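Local coordinates for protein putative metallopeptidase (Corynebacterium diphtheriae, PDB 3QOC) that is the N-terminal creatinase/prolidase-like domain of a longer putative metallopeptidase, which probably acts as a metal-dependent aminopeptidase, at residues Ala58-Asp63 against Glu72-Ile77. Residues are numbered along the deposited sequence; the frame is centred on the assembly and turned at random.
Sequences ARISTD and EQVPDI
A beta-alpha-beta unit, strand 58-62, helix 67-73 and strand 78-81, brings I77 against A58, R59 and I60 where the chain returns from the helix to the sheet. The meeting is apolar, with no hydrogen bond between the two segments. I77 makes its closest contacts through CG2, which is anti to the backbone N, reaches the strand backbone and lies 3.4 Å from A58 O and equally close to R59 CA. The same methyl sits between the side chains of two residues on one face of the strand, 3.8 Å from A58 CB and 4.0 Å from I60 CB, while I77 CD1 ends 4.2 Å from A58 CB. The side chains of I60 and I77 cross at about a right angle. I60 CG2 lies 4.0 Å from I77 CG2; I60 CG1 is anti to the backbone N (chi1 -166°). I60 CD1 makes a looser contact with V74 CG2 at 4.4 Å. Helical geometry ends at V74, from which a type I turn runs to I77 and on into strand 78-81. I70 of the helix and L50 of the neighbouring strand also touch I60, whereas R59, whose CB points away from the loop, pairs through NH1 with D92 in a salt bridge. Strand 58-62 runs parallel to 78-81, and this apolar contact, with I60, V74 and I77 buried, is that of a beta-alpha-beta crossover in a creatinase/prolidase N-terminal domain.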
ATOM      1  N   ALA A  58       8.026  -0.550  -2.597  1.00 25.58           N
ATOM      2  CA  ALA A  58       6.884  -0.137  -1.785  1.00 24.50           C
ATOM      3  C   ALA A  58       6.854   1.370  -1.612  1.00 22.81           C
ATOM      4  O   ALA A  58       7.844   1.997  -1.730  1.00 24.68           O
ATOM      5  CB  ALA A  58       6.836  -0.839  -0.418  1.00 20.66           C
ATOM      6  N   ARG A  59       5.685   1.929  -1.335  1.00 22.06           N
ATOM      7  CA  ARG A  59       5.563   3.349  -1.037  1.00 21.06           C
ATOM      8  C   ARG A  59       4.430   3.511  -0.033  1.00 19.17           C
ATOM      9  O   ARG A  59       3.444   2.805  -0.090  1.00 18.65           O
ATOM     10  CB  ARG A  59       5.240   4.088  -2.326  1.00 22.14           C
ATOM     11  CG  ARG A  59       5.523   5.573  -2.228  1.00 25.93           C
ATOM     12  CD  ARG A  59       5.260   6.249  -3.580  1.00 30.48           C
ATOM     13  NE  ARG A  59       5.630   7.656  -3.580  1.00 34.04           N
ATOM     14  CZ  ARG A  59       5.142   8.569  -4.413  1.00 37.21           C
ATOM     15  NH1 ARG A  59       4.225   8.225  -5.315  1.00 39.50           N
ATOM     16  NH2 ARG A  59       5.594   9.823  -4.369  1.00 36.93           N
ATOM     17  N   ILE A  60       4.593   4.424   0.902  1.00 18.27           N
ATOM     18  CA  ILE A  60       3.699   4.555   1.997  1.00 17.70           C
ATOM     19  C   ILE A  60       3.239   6.006   2.074  1.00 18.56           C
ATOM     20  O   ILE A  60       3.929   6.937   1.650  1.00 19.89           O
ATOM     21  CB  ILE A  60       4.337   4.068   3.285  1.00 17.16           C
ATOM     22  CG1 ILE A  60       3.253   3.889   4.336  1.00 18.24           C
ATOM     23  CG2 ILE A  60       5.453   5.030   3.766  1.00 15.33           C
ATOM     24  CD1 ILE A  60       3.786   3.083   5.623  1.00 17.62           C
ATOM     25  N   SER A  61       2.004   6.212   2.488  1.00 18.59           N
ATOM     26  CA  SER A  61       1.533   7.588   2.535  1.00 19.25           C
ATOM     27  C   SER A  61       0.843   7.901   3.856  1.00 18.71           C
ATOM     28  O   SER A  61       0.192   7.068   4.409  1.00 15.32           O
ATOM     29  CB  SER A  61       0.541   7.796   1.384  1.00 20.00           C
ATOM     30  OG  SER A  61      -0.006   9.088   1.487  1.00 26.17           O
ATOM     31  N   THR A  62       0.952   9.142   4.316  1.00 19.23           N
ATOM     32  CA  THR A  62       0.281   9.536   5.550  1.00 19.12           C
ATOM     33  C   THR A  62       0.114  11.072   5.541  1.00 20.16           C
ATOM     34  O   THR A  62       0.648  11.750   4.634  1.00 19.39           O
ATOM     35  CB  THR A  62       1.018   9.062   6.773  1.00 18.36           C
ATOM     36  OG1 THR A  62       0.163   9.227   7.914  1.00 18.08           O
ATOM     37  CG2 THR A  62       2.299   9.865   7.006  1.00 19.50           C
ATOM     38  N   ASP A  63      -0.665  11.599   6.486  1.00 20.36           N
ATOM     39  CA  ASP A  63      -0.867  13.050   6.593  1.00 21.24           C
ATOM     40  C   ASP A  63       0.273  13.759   7.316  1.00 21.12           C
ATOM     41  O   ASP A  63       1.220  13.141   7.833  1.00 21.01           O
ATOM     42  CB  ASP A  63      -2.226  13.348   7.264  1.00 21.92           C
ATOM     43  CG  ASP A  63      -2.302  12.805   8.643  1.00 22.29           C
ATOM     44  OD1 ASP A  63      -1.662  13.423   9.521  1.00 26.97           O
ATOM     45  OD2 ASP A  63      -2.947  11.732   8.854  1.00 25.91           O
ATOM     46  N   GLU A  72      10.598   7.829  11.204  1.00 27.32           N
ATOM     47  CA  GLU A  72      11.179   7.110  12.326  1.00 28.11           C
ATOM     48  C   GLU A  72      10.715   5.648  12.418  1.00 26.77           C
ATOM     49  O   GLU A  72      11.525   4.759  12.616  1.00 25.86           O
ATOM     50  CB  GLU A  72      10.953   7.916  13.649  1.00 30.74           C
ATOM     51  CG  GLU A  72      10.875   7.076  14.900  1.00 33.97           C
ATOM     52  CD  GLU A  72      11.043   7.831  16.214  1.00 43.42           C
ATOM     53  OE1 GLU A  72      10.555   8.992  16.358  1.00 49.27           O
ATOM     54  OE2 GLU A  72      11.642   7.216  17.135  1.00 49.49           O
ATOM     55  N   GLN A  73       9.429   5.365  12.217  1.00 24.08           N
ATOM     56  CA  GLN A  73       8.971   4.014  12.366  1.00 22.35           C
ATOM     57  C   GLN A  73       9.139   3.175  11.091  1.00 21.78           C
ATOM     58  O   GLN A  73       9.171   1.964  11.164  1.00 20.88           O
ATOM     59  CB  GLN A  73       7.504   3.971  12.780  1.00 22.03           C
ATOM     60  CG  GLN A  73       7.239   4.477  14.157  1.00 23.37           C
ATOM     61  CD  GLN A  73       5.801   4.260  14.509  1.00 25.21           C
ATOM     62  OE1 GLN A  73       4.905   4.541  13.680  1.00 21.17           O
ATOM     63  NE2 GLN A  73       5.558   3.649  15.673  1.00 22.52           N
ATOM     64  N   VAL A  74       9.229   3.820   9.932  1.00 21.09           N
ATOM     65  CA  VAL A  74       9.308   3.101   8.701  1.00 20.25           C
ATOM     66  C   VAL A  74      10.459   3.697   7.863  1.00 21.69           C
ATOM     67  O   VAL A  74      10.205   4.359   6.888  1.00 20.34           O
ATOM     68  CB  VAL A  74       8.003   3.175   7.912  1.00 20.60           C
ATOM     69  CG1 VAL A  74       8.087   2.224   6.716  1.00 16.78           C
ATOM     70  CG2 VAL A  74       6.735   2.867   8.824  1.00 18.36           C
ATOM     71  N   PRO A  75      11.729   3.417   8.246  1.00 21.99           N
ATOM     72  CA  PRO A  75      12.818   4.136   7.596  1.00 24.10           C
ATOM     73  C   PRO A  75      13.190   3.540   6.238  1.00 24.79           C
ATOM     74  O   PRO A  75      13.908   4.195   5.510  1.00 27.53           O
ATOM     75  CB  PRO A  75      13.974   4.092   8.631  1.00 25.15           C
ATOM     76  CG  PRO A  75      13.680   2.801   9.481  1.00 23.95           C
ATOM     77  CD  PRO A  75      12.140   2.722   9.463  1.00 22.56           C
ATOM     78  N   ASP A  76      12.575   2.409   5.869  1.00 25.44           N
ATOM     79  CA  ASP A  76      12.867   1.652   4.660  1.00 26.23           C
ATOM     80  C   ASP A  76      11.828   1.790   3.517  1.00 25.68           C
ATOM     81  O   ASP A  76      11.996   1.164   2.427  1.00 26.30           O
ATOM     82  CB  ASP A  76      13.126   0.142   5.010  1.00 26.26           C
ATOM     83  CG  ASP A  76      11.981  -0.489   5.837  1.00 29.95           C
ATOM     84  OD1 ASP A  76      11.104   0.290   6.327  1.00 26.57           O
ATOM     85  OD2 ASP A  76      11.949  -1.766   6.015  1.00 27.05           O
ATOM     86  N   ILE A  77      10.801   2.658   3.673  1.00 23.56           N
ATOM     87  CA  ILE A  77       9.877   2.892   2.569  1.00 20.64           C
ATOM     88  C   ILE A  77       9.737   4.389   2.372  1.00 21.14           C
ATOM     89  O   ILE A  77       9.556   5.130   3.324  1.00 19.70           O
ATOM     90  CB  ILE A  77       8.493   2.230   2.840  1.00 20.22           C
ATOM     91  CG1 ILE A  77       8.632   0.805   3.334  1.00 19.82           C
ATOM     92  CG2 ILE A  77       7.508   2.323   1.589  1.00 18.58           C
ATOM     93  CD1 ILE A  77       7.252   0.079   3.619  1.00 14.78           C
TER